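Local atomic coordinates of putative hexulose 6 phosphate synthase (Salmonella typhimurium, PDB entry 3F4W), a protein that belongs, as a putative hexulose 6 phosphate synthase, to the orotidine 5'-phosphate decarboxylase / HUMPS family of TIM-barrel proteins. Residues 62-74 / 92-104. Residues are numbered along the deposited sequence; the frame is centred on the assembly and turned at random.
Sequences IMDGGHFESQLLF and IQSCIRAAKEAGK
With CG turned anti to the backbone N (chi1 -168°), the His67 imidazole swings out over Ala98, whereas Phe74, its CG anti to the carbonyl carbon, drives its ring between Ala99 and Lys104. These two side chains join neighbouring outer helices of a TIM barrel, 66-75 and 89-102, which follow the third and fourth strands and run roughly parallel; their segments 66-74 and 92-102 approach to 7.4 Å between axes, at a crossing angle of -34°. The backbones come closest at the first turn of helix 66-75, where the CA atoms of Gly66 and Cys95 are 4.7 Å apart and Gly66 CA lies 3.5 Å from Cys95 SG; lacking a side chain, Gly66 lets the backbones come together there. Ser70 continues this small-residue seam: its CB meets the Ala98 methyl, and its OG donates a hydrogen bond back to Gly66 O, which also accepts from Ser70 N on the opposite face of the carbonyl plane. Further inward, Cys95 meets Val83 and Val106 of the barrel wall.

His67 fits as a knob into the hole formed by Ser94, Arg97, Ala98 and Glu101. Ala98 CB stands 3.7 Å from the ring centroid, almost on the normal, in a CH-pi contact. Two waters each donate to both Gln71 OE1 and Glu101 OE1, one of the bonds to Gln71 being weak; that same water also hydrogen-bonds His67 NE2.

At the far end, Phe74 CE2 packs 3.8 Å from Ala99 CB, and Val81 also touches this aromatic side chain. A Schellman motif at Gly103 ends helix 89-102, after which the extended Lys104 side chain slides past Phe74 in the opposite direction. Its ammonium donates hydrogen bonds to Ala78 O and to Phe74 O, where NZ sits 2.8 Å from the oxygen, tilted 31° from the carbonyl plane.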
loop_
_atom_site.group_PDB
_atom_site.type_symbol
_atom_site.label_atom_id
_atom_site.label_comp_id
_atom_site.label_asym_id
_atom_site.label_seq_id
_atom_site.Cartn_x
_atom_site.Cartn_y
_atom_site.Cartn_z
ATOM N N ILE A 62 -1.730 4.525 -0.441
ATOM C CA ILE A 62 -2.620 4.365 0.700
ATOM C C ILE A 62 -3.928 3.652 0.350
ATOM O O ILE A 62 -4.572 3.956 -0.657
ATOM C CB ILE A 62 -2.924 5.731 1.339
ATOM C CG1 ILE A 62 -1.637 6.343 1.897
ATOM C CG2 ILE A 62 -3.953 5.589 2.446
ATOM C CD1 ILE A 62 -1.801 7.765 2.394
ATOM N N MET A 63 -4.309 2.697 1.193
ATOM C CA MET A 63 -5.516 1.910 0.978
ATOM C C MET A 63 -6.456 2.055 2.169
ATOM O O MET A 63 -7.651 1.783 2.070
ATOM C CB MET A 63 -5.154 0.435 0.789
ATOM C CG MET A 63 -6.326 -0.458 0.400
ATOM S SD MET A 63 -6.886 -0.121 -1.280
ATOM C CE MET A 63 -8.352 -1.151 -1.411
ATOM N N ASP A 64 -5.906 2.487 3.297
ATOM C CA ASP A 64 -6.671 2.601 4.530
ATOM C C ASP A 64 -5.945 3.535 5.485
ATOM O O ASP A 64 -4.780 3.871 5.264
ATOM C CB ASP A 64 -6.869 1.219 5.172
ATOM C CG ASP A 64 -7.879 1.240 6.316
ATOM O OD1 ASP A 64 -7.843 0.327 7.171
ATOM O OD2 ASP A 64 -8.707 2.172 6.362
ATOM N N GLY A 65 -6.631 3.949 6.544
ATOM C CA GLY A 65 -6.051 4.841 7.532
ATOM C C GLY A 65 -5.560 6.105 6.864
ATOM O O GLY A 65 -4.469 6.592 7.155
ATOM N N GLY A 66 -6.387 6.632 5.967
ATOM C CA GLY A 66 -6.018 7.735 5.102
ATOM C C GLY A 66 -5.393 8.947 5.761
ATOM O O GLY A 66 -4.290 9.351 5.399
ATOM N N HIS A 67 -6.090 9.548 6.716
ATOM C CA HIS A 67 -5.581 10.773 7.316
ATOM C C HIS A 67 -4.300 10.534 8.101
ATOM O O HIS A 67 -3.340 11.292 7.985
ATOM C CB HIS A 67 -6.628 11.436 8.210
ATOM C CG HIS A 67 -6.269 12.832 8.611
ATOM N ND1 HIS A 67 -6.909 13.940 8.101
ATOM C CD2 HIS A 67 -5.324 13.300 9.462
ATOM C CE1 HIS A 67 -6.379 15.031 8.626
ATOM N NE2 HIS A 67 -5.419 14.670 9.457
ATOM N N PHE A 68 -4.283 9.474 8.900
ATOM C CA PHE A 68 -3.141 9.215 9.767
ATOM C C PHE A 68 -1.858 8.988 8.972
ATOM O O PHE A 68 -0.804 9.540 9.302
ATOM C CB PHE A 68 -3.416 8.016 10.671
ATOM C CG PHE A 68 -2.300 7.722 11.627
ATOM C CD1 PHE A 68 -2.265 8.321 12.874
ATOM C CD2 PHE A 68 -1.284 6.855 11.277
ATOM C CE1 PHE A 68 -1.237 8.052 13.757
ATOM C CE2 PHE A 68 -0.252 6.583 12.154
ATOM C CZ PHE A 68 -0.227 7.184 13.393
ATOM N N GLU A 69 -1.943 8.163 7.935
ATOM C CA GLU A 69 -0.777 7.865 7.121
ATOM C C GLU A 69 -0.365 9.059 6.249
ATOM O O GLU A 69 0.826 9.338 6.086
ATOM C CB GLU A 69 -1.013 6.619 6.272
ATOM C CG GLU A 69 0.173 6.260 5.411
ATOM C CD GLU A 69 0.143 4.821 4.939
ATOM O OE1 GLU A 69 0.979 4.466 4.084
ATOM O OE2 GLU A 69 -0.708 4.048 5.429
ATOM N N SER A 70 -1.347 9.769 5.703
ATOM C CA SER A 70 -1.062 10.970 4.922
ATOM C C SER A 70 -0.321 12.011 5.758
ATOM O O SER A 70 0.677 12.585 5.317
ATOM C CB SER A 70 -2.352 11.573 4.355
ATOM O OG SER A 70 -2.893 10.748 3.339
ATOM N N GLN A 71 -0.811 12.239 6.971
ATOM C CA GLN A 71 -0.235 13.238 7.868
ATOM C C GLN A 71 1.197 12.875 8.248
ATOM O O GLN A 71 2.085 13.725 8.272
ATOM C CB GLN A 71 -1.102 13.374 9.120
ATOM C CG GLN A 71 -0.773 14.562 10.000
ATOM C CD GLN A 71 -1.668 14.633 11.222
ATOM O OE1 GLN A 71 -2.411 15.594 11.408
ATOM N NE2 GLN A 71 -1.611 13.603 12.054
ATOM N N LEU A 72 1.416 11.599 8.543
ATOM C CA LEU A 72 2.751 11.100 8.834
ATOM C C LEU A 72 3.714 11.451 7.703
ATOM O O LEU A 72 4.851 11.866 7.934
ATOM C CB LEU A 72 2.703 9.581 9.018
ATOM C CG LEU A 72 4.054 8.891 9.157
ATOM C CD1 LEU A 72 4.678 9.273 10.482
ATOM C CD2 LEU A 72 3.891 7.388 9.049
ATOM N N LEU A 73 3.243 11.273 6.475
ATOM C CA LEU A 73 4.047 11.506 5.284
ATOM C C LEU A 73 4.287 12.993 5.053
ATOM O O LEU A 73 5.401 13.412 4.737
ATOM C CB LEU A 73 3.347 10.898 4.068
ATOM C CG LEU A 73 3.721 9.488 3.596
ATOM C CD1 LEU A 73 4.609 8.742 4.572
ATOM C CD2 LEU A 73 2.469 8.684 3.251
ATOM N N PHE A 74 3.235 13.790 5.206
ATOM C CA PHE A 74 3.345 15.230 5.003
ATOM C C PHE A 74 4.227 15.857 6.071
ATOM O O PHE A 74 5.074 16.697 5.767
ATOM C CB PHE A 74 1.966 15.894 4.978
ATOM C CG PHE A 74 1.183 15.616 3.725
ATOM C CD1 PHE A 74 1.764 15.785 2.479
ATOM C CD2 PHE A 74 -0.137 15.205 3.793
ATOM C CE1 PHE A 74 1.053 15.536 1.327
ATOM C CE2 PHE A 74 -0.857 14.954 2.642
ATOM C CZ PHE A 74 -0.263 15.119 1.408
ATOM N N ILE A 92 -10.024 8.201 0.465
ATOM C CA ILE A 92 -9.530 9.233 -0.434
ATOM C C ILE A 92 -9.794 10.607 0.165
ATOM O O ILE A 92 -8.926 11.478 0.153
ATOM C CB ILE A 92 -10.151 9.107 -1.830
ATOM C CG1 ILE A 92 -9.529 7.907 -2.550
ATOM C CG2 ILE A 92 -9.946 10.391 -2.626
ATOM C CD1 ILE A 92 -10.157 7.582 -3.870
ATOM N N GLN A 93 -10.983 10.785 0.723
ATOM C CA GLN A 93 -11.357 12.060 1.322
ATOM C C GLN A 93 -10.549 12.394 2.583
ATOM O O GLN A 93 -10.266 13.562 2.847
ATOM C CB GLN A 93 -12.863 12.088 1.609
ATOM C CG GLN A 93 -13.712 12.039 0.349
ATOM C CD GLN A 93 -15.185 12.272 0.616
ATOM O OE1 GLN A 93 -15.829 13.085 -0.055
ATOM N NE2 GLN A 93 -15.728 11.560 1.595
ATOM N N SER A 94 -10.186 11.372 3.357
ATOM C CA SER A 94 -9.368 11.566 4.556
ATOM C C SER A 94 -7.971 12.022 4.174
ATOM O O SER A 94 -7.409 12.919 4.802
ATOM C CB SER A 94 -9.262 10.274 5.369
ATOM O OG SER A 94 -10.468 10.006 6.060
ATOM N N CYS A 95 -7.410 11.389 3.144
ATOM C CA CYS A 95 -6.103 11.783 2.631
ATOM C C CYS A 95 -6.124 13.236 2.177
ATOM O O CYS A 95 -5.247 14.018 2.540
ATOM C CB CYS A 95 -5.677 10.877 1.472
ATOM S SG CYS A 95 -5.392 9.157 1.946
ATOM N N ILE A 96 -7.132 13.592 1.386
ATOM C CA ILE A 96 -7.255 14.952 0.865
ATOM C C ILE A 96 -7.425 15.980 1.984
ATOM O O ILE A 96 -6.876 17.080 1.920
ATOM C CB ILE A 96 -8.411 15.068 -0.130
ATOM C CG1 ILE A 96 -8.115 14.225 -1.374
ATOM C CG2 ILE A 96 -8.637 16.522 -0.519
ATOM C CD1 ILE A 96 -9.265 14.173 -2.361
ATOM N N ARG A 97 -8.172 15.615 3.019
ATOM C CA ARG A 97 -8.313 16.491 4.170
ATOM C C ARG A 97 -6.957 16.747 4.820
ATOM O O ARG A 97 -6.637 17.881 5.172
ATOM C CB ARG A 97 -9.288 15.908 5.189
ATOM C CG ARG A 97 -9.848 16.955 6.119
ATOM C CD ARG A 97 -10.386 18.126 5.312
ATOM N NE ARG A 97 -10.617 19.306 6.138
ATOM C CZ ARG A 97 -9.710 20.250 6.363
ATOM N NH1 ARG A 97 -8.502 20.152 5.822
ATOM N NH2 ARG A 97 -10.010 21.289 7.132
ATOM N N ALA A 98 -6.158 15.694 4.971
ATOM C CA ALA A 98 -4.817 15.833 5.528
ATOM C C ALA A 98 -3.934 16.721 4.652
ATOM O O ALA A 98 -3.129 17.506 5.156
ATOM C CB ALA A 98 -4.171 14.465 5.720
ATOM N N ALA A 99 -4.089 16.591 3.338
ATOM C CA ALA A 99 -3.342 17.419 2.398
ATOM C C ALA A 99 -3.711 18.892 2.549
ATOM O O ALA A 99 -2.834 19.757 2.583
ATOM C CB ALA A 99 -3.578 16.952 0.967
ATOM N N LYS A 100 -5.007 19.170 2.651
ATOM C CA LYS A 100 -5.478 20.545 2.789
ATOM C C LYS A 100 -4.906 21.199 4.041
ATOM O O LYS A 100 -4.474 22.350 4.006
ATOM C CB LYS A 100 -7.005 20.601 2.822
ATOM C CG LYS A 100 -7.685 20.087 1.562
ATOM C CD LYS A 100 -7.370 20.949 0.350
ATOM C CE LYS A 100 -8.195 20.512 -0.858
ATOM N NZ LYS A 100 -7.844 21.267 -2.096
ATOM N N GLU A 101 -4.909 20.465 5.149
ATOM C CA GLU A 101 -4.336 20.978 6.389
ATOM C C GLU A 101 -2.883 21.382 6.185
ATOM O O GLU A 101 -2.417 22.362 6.762
ATOM C CB GLU A 101 -4.434 19.933 7.503
ATOM C CG GLU A 101 -5.863 19.562 7.860
ATOM C CD GLU A 101 -5.954 18.305 8.705
ATOM O OE1 GLU A 101 -4.957 17.955 9.373
ATOM O OE2 GLU A 101 -7.032 17.674 8.695
ATOM N N ALA A 102 -2.177 20.623 5.353
ATOM C CA ALA A 102 -0.747 20.821 5.148
ATOM C C ALA A 102 -0.449 21.755 3.979
ATOM O O ALA A 102 0.703 22.116 3.741
ATOM C CB ALA A 102 -0.063 19.479 4.938
ATOM N N GLY A 103 -1.491 22.144 3.253
ATOM C CA GLY A 103 -1.327 22.935 2.049
ATOM C C GLY A 103 -0.608 22.139 0.978
ATOM O O GLY A 103 0.053 22.702 0.109
ATOM N N LYS A 104 -0.737 20.820 1.042
ATOM C CA LYS A 104 -0.066 19.954 0.083
ATOM C C LYS A 104 -1.069 19.227 -0.822
ATOM O O LYS A 104 -2.190 19.693 -1.008
ATOM C CB LYS A 104 0.877 18.997 0.812
ATOM C CG LYS A 104 1.881 19.746 1.684
ATOM C CD LYS A 104 2.889 18.827 2.340
ATOM C CE LYS A 104 3.898 19.616 3.166
ATOM N NZ LYS A 104 4.825 18.720 3.919
HETATM O O HOH W 1 -8.429 8.515 7.960
HETATM O O HOH W 2 -5.451 16.796 11.914
HETATM O O HOH W 3 -2.459 17.428 9.439
#